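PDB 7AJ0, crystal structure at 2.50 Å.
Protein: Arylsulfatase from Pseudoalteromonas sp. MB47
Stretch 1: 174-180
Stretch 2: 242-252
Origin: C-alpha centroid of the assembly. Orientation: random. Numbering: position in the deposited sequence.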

# COMPACT_ATOMS: atom_id res chain seq x y z
N ASP A 174 39.80 12.46 -31.84
CA ASP A 174 40.15 13.11 -33.09
C ASP A 174 38.91 13.61 -33.83
O ASP A 174 38.99 14.62 -34.54
CB ASP A 174 40.93 12.15 -33.99
CG ASP A 174 42.27 11.75 -33.41
OD1 ASP A 174 43.01 12.64 -32.94
OD2 ASP A 174 42.58 10.54 -33.43
N TYR A 175 37.78 12.92 -33.69
CA TYR A 175 36.60 13.22 -34.49
C TYR A 175 35.35 13.03 -33.64
O TYR A 175 35.23 12.03 -32.93
CB TYR A 175 36.55 12.31 -35.73
CG TYR A 175 35.43 12.64 -36.69
CD1 TYR A 175 35.37 13.88 -37.31
CD2 TYR A 175 34.45 11.70 -37.00
CE1 TYR A 175 34.36 14.19 -38.20
CE2 TYR A 175 33.44 12.00 -37.89
CZ TYR A 175 33.40 13.24 -38.48
OH TYR A 175 32.39 13.55 -39.37
N PHE A 176 34.44 14.00 -33.72
CA PHE A 176 33.13 13.89 -33.12
C PHE A 176 32.06 14.15 -34.17
O PHE A 176 32.21 15.04 -35.02
CB PHE A 176 32.92 14.86 -31.95
CG PHE A 176 31.50 14.94 -31.48
CD1 PHE A 176 30.84 13.81 -31.02
CD2 PHE A 176 30.81 16.14 -31.50
CE1 PHE A 176 29.53 13.88 -30.58
CE2 PHE A 176 29.50 16.22 -31.07
CZ PHE A 176 28.86 15.08 -30.61
N TYR A 177 30.97 13.39 -34.10
CA TYR A 177 29.82 13.61 -34.97
C TYR A 177 28.61 13.03 -34.26
O TYR A 177 28.48 11.80 -34.17
CB TYR A 177 30.03 12.96 -36.34
CG TYR A 177 28.94 13.29 -37.33
CD1 TYR A 177 27.65 12.80 -37.18
CD2 TYR A 177 29.20 14.11 -38.43
CE1 TYR A 177 26.65 13.11 -38.08
CE2 TYR A 177 28.20 14.43 -39.34
CZ TYR A 177 26.94 13.92 -39.16
OH TYR A 177 25.94 14.22 -40.05
N GLY A 178 27.73 13.89 -33.77
CA GLY A 178 26.51 13.37 -33.16
C GLY A 178 25.82 14.42 -32.31
O GLY A 178 25.93 15.62 -32.56
N LEU A 179 25.11 13.94 -31.30
CA LEU A 179 24.25 14.78 -30.48
C LEU A 179 25.02 15.32 -29.29
O LEU A 179 25.49 14.52 -28.46
CB LEU A 179 23.04 14.00 -29.98
CG LEU A 179 22.14 13.29 -30.99
CD1 LEU A 179 22.79 12.03 -31.55
CD2 LEU A 179 20.81 12.94 -30.32
N PRO A 180 25.19 16.64 -29.16
CA PRO A 180 25.73 17.16 -27.89
C PRO A 180 24.91 16.76 -26.68
O PRO A 180 25.48 16.45 -25.62
CB PRO A 180 25.72 18.68 -28.11
CG PRO A 180 25.84 18.84 -29.59
CD PRO A 180 25.09 17.68 -30.19
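Stretch 2, residues 242-252: QVLRDESVKFI

Stretch 2 is helical throughout, with i to i+4 backbone hydrogen bonds of 2.9 to 3.0 Å running from D246 N to Q242 O through I252 N to S248 O. Its axis passes 10.1 Å from that of strand 175-177 at a signed crossing angle of 163°, so the two run nearly antiparallel: the start of the stretch lies by G178 (CA to L244 CA, 7.0 Å) and its end by Y175 (CA to F251 CA, 8.7 Å).

Q242 is out of reach. V243, chi1 t, places CG1 3.2 Å from Y177 OH. L244 (m, t) starts sideways, but its end comes nearer: CD2 lies 3.6 Å from Y177 O, 4.0 Å from G178 CA and, near the ring plane, 4.0 Å from Y177 CD1, while CD1 is 4.4 Å from L179 CD1. R245 and D246 are out of reach of stretch 1 and form a salt bridge, R245 NE to D246 OD1 at 2.8 Å.

E247 (m, m) points toward the strand and serves both tyrosines. Its CG sits 3.4 Å from the Y177 ring centroid, 1° off the normal, a CH-pi contact; its OE1 accepts a 2.8 Å hydrogen bond from Y175 OH. S248 points away, and V249 and K250 make no contact. One turn beyond E247, F251 (t) brings CD1 to 4.2 Å from Y175 CD2. I252 is out of reach.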

# COMPACT_ATOMS: atom_id res chain seq x y z
N GLN A 242 20.62 6.45 -39.11
CA GLN A 242 21.18 6.13 -40.42
C GLN A 242 22.34 7.06 -40.75
O GLN A 242 23.34 6.63 -41.35
CB GLN A 242 20.10 6.23 -41.49
CG GLN A 242 18.93 5.28 -41.29
CD GLN A 242 19.33 3.82 -41.33
OE1 GLN A 242 19.88 3.35 -42.33
NE2 GLN A 242 19.05 3.10 -40.25
N VAL A 243 22.23 8.33 -40.36
CA VAL A 243 23.32 9.28 -40.60
C VAL A 243 24.53 8.93 -39.75
O VAL A 243 25.67 8.99 -40.22
CB VAL A 243 22.83 10.71 -40.32
CG1 VAL A 243 23.99 11.69 -40.38
CG2 VAL A 243 21.74 11.10 -41.31
N LEU A 244 24.31 8.56 -38.49
CA LEU A 244 25.42 8.15 -37.64
C LEU A 244 26.09 6.90 -38.19
O LEU A 244 27.32 6.80 -38.21
CB LEU A 244 24.92 7.90 -36.21
CG LEU A 244 24.34 9.10 -35.48
CD1 LEU A 244 23.69 8.67 -34.17
CD2 LEU A 244 25.41 10.15 -35.22
N ARG A 245 25.30 5.93 -38.64
CA ARG A 245 25.86 4.74 -39.27
C ARG A 245 26.76 5.11 -40.43
O ARG A 245 27.88 4.61 -40.56
CB ARG A 245 24.72 3.81 -39.72
CG ARG A 245 25.15 2.47 -40.29
CD ARG A 245 25.50 2.53 -41.78
NE ARG A 245 24.62 3.42 -42.54
CZ ARG A 245 23.34 3.17 -42.81
NH1 ARG A 245 22.77 2.06 -42.38
NH2 ARG A 245 22.63 4.05 -43.50
N ASP A 246 26.29 6.01 -41.30
CA ASP A 246 27.09 6.44 -42.44
C ASP A 246 28.42 7.04 -41.99
O ASP A 246 29.46 6.78 -42.60
CB ASP A 246 26.31 7.45 -43.28
CG ASP A 246 25.14 6.83 -44.02
OD1 ASP A 246 25.15 5.59 -44.22
OD2 ASP A 246 24.22 7.57 -44.41
N GLU A 247 28.40 7.84 -40.92
CA GLU A 247 29.62 8.50 -40.48
C GLU A 247 30.61 7.51 -39.87
O GLU A 247 31.82 7.64 -40.06
CB GLU A 247 29.29 9.61 -39.48
CG GLU A 247 28.69 10.85 -40.12
CD GLU A 247 29.68 11.60 -40.99
OE1 GLU A 247 30.90 11.53 -40.71
OE2 GLU A 247 29.24 12.27 -41.95
N SER A 248 30.11 6.51 -39.13
CA SER A 248 31.00 5.49 -38.60
C SER A 248 31.59 4.63 -39.71
O SER A 248 32.74 4.19 -39.61
CB SER A 248 30.25 4.60 -37.60
OG SER A 248 30.10 5.26 -36.36
N VAL A 249 30.83 4.39 -40.78
CA VAL A 249 31.37 3.68 -41.93
C VAL A 249 32.50 4.48 -42.57
O VAL A 249 33.58 3.96 -42.85
CB VAL A 249 30.26 3.36 -42.94
CG1 VAL A 249 30.85 2.91 -44.27
CG2 VAL A 249 29.32 2.30 -42.39
N LYS A 250 32.26 5.78 -42.80
CA LYS A 250 33.31 6.62 -43.36
C LYS A 250 34.55 6.63 -42.46
O LYS A 250 35.68 6.57 -42.95
CB LYS A 250 32.80 8.05 -43.56
CG LYS A 250 31.78 8.19 -44.68
CD LYS A 250 31.34 9.64 -44.86
CE LYS A 250 30.32 9.79 -45.97
NZ LYS A 250 29.82 11.19 -46.11
N PHE A 251 34.35 6.68 -41.14
CA PHE A 251 35.48 6.75 -40.22
C PHE A 251 36.30 5.47 -40.26
O PHE A 251 37.54 5.52 -40.36
CB PHE A 251 34.99 7.03 -38.80
CG PHE A 251 36.09 7.13 -37.79
CD1 PHE A 251 36.83 8.30 -37.67
CD2 PHE A 251 36.40 6.06 -36.97
CE1 PHE A 251 37.85 8.39 -36.75
CE2 PHE A 251 37.42 6.15 -36.05
CZ PHE A 251 38.15 7.32 -35.94
N ILE A 252 35.64 4.31 -40.17
CA ILE A 252 36.37 3.05 -40.18
C ILE A 252 37.11 2.87 -41.50
O ILE A 252 38.28 2.48 -41.53
CB ILE A 252 35.40 1.88 -39.90
CG1 ILE A 252 35.03 1.86 -38.42
CG2 ILE A 252 36.02 0.55 -40.32
CD1 ILE A 252 33.83 1.01 -38.09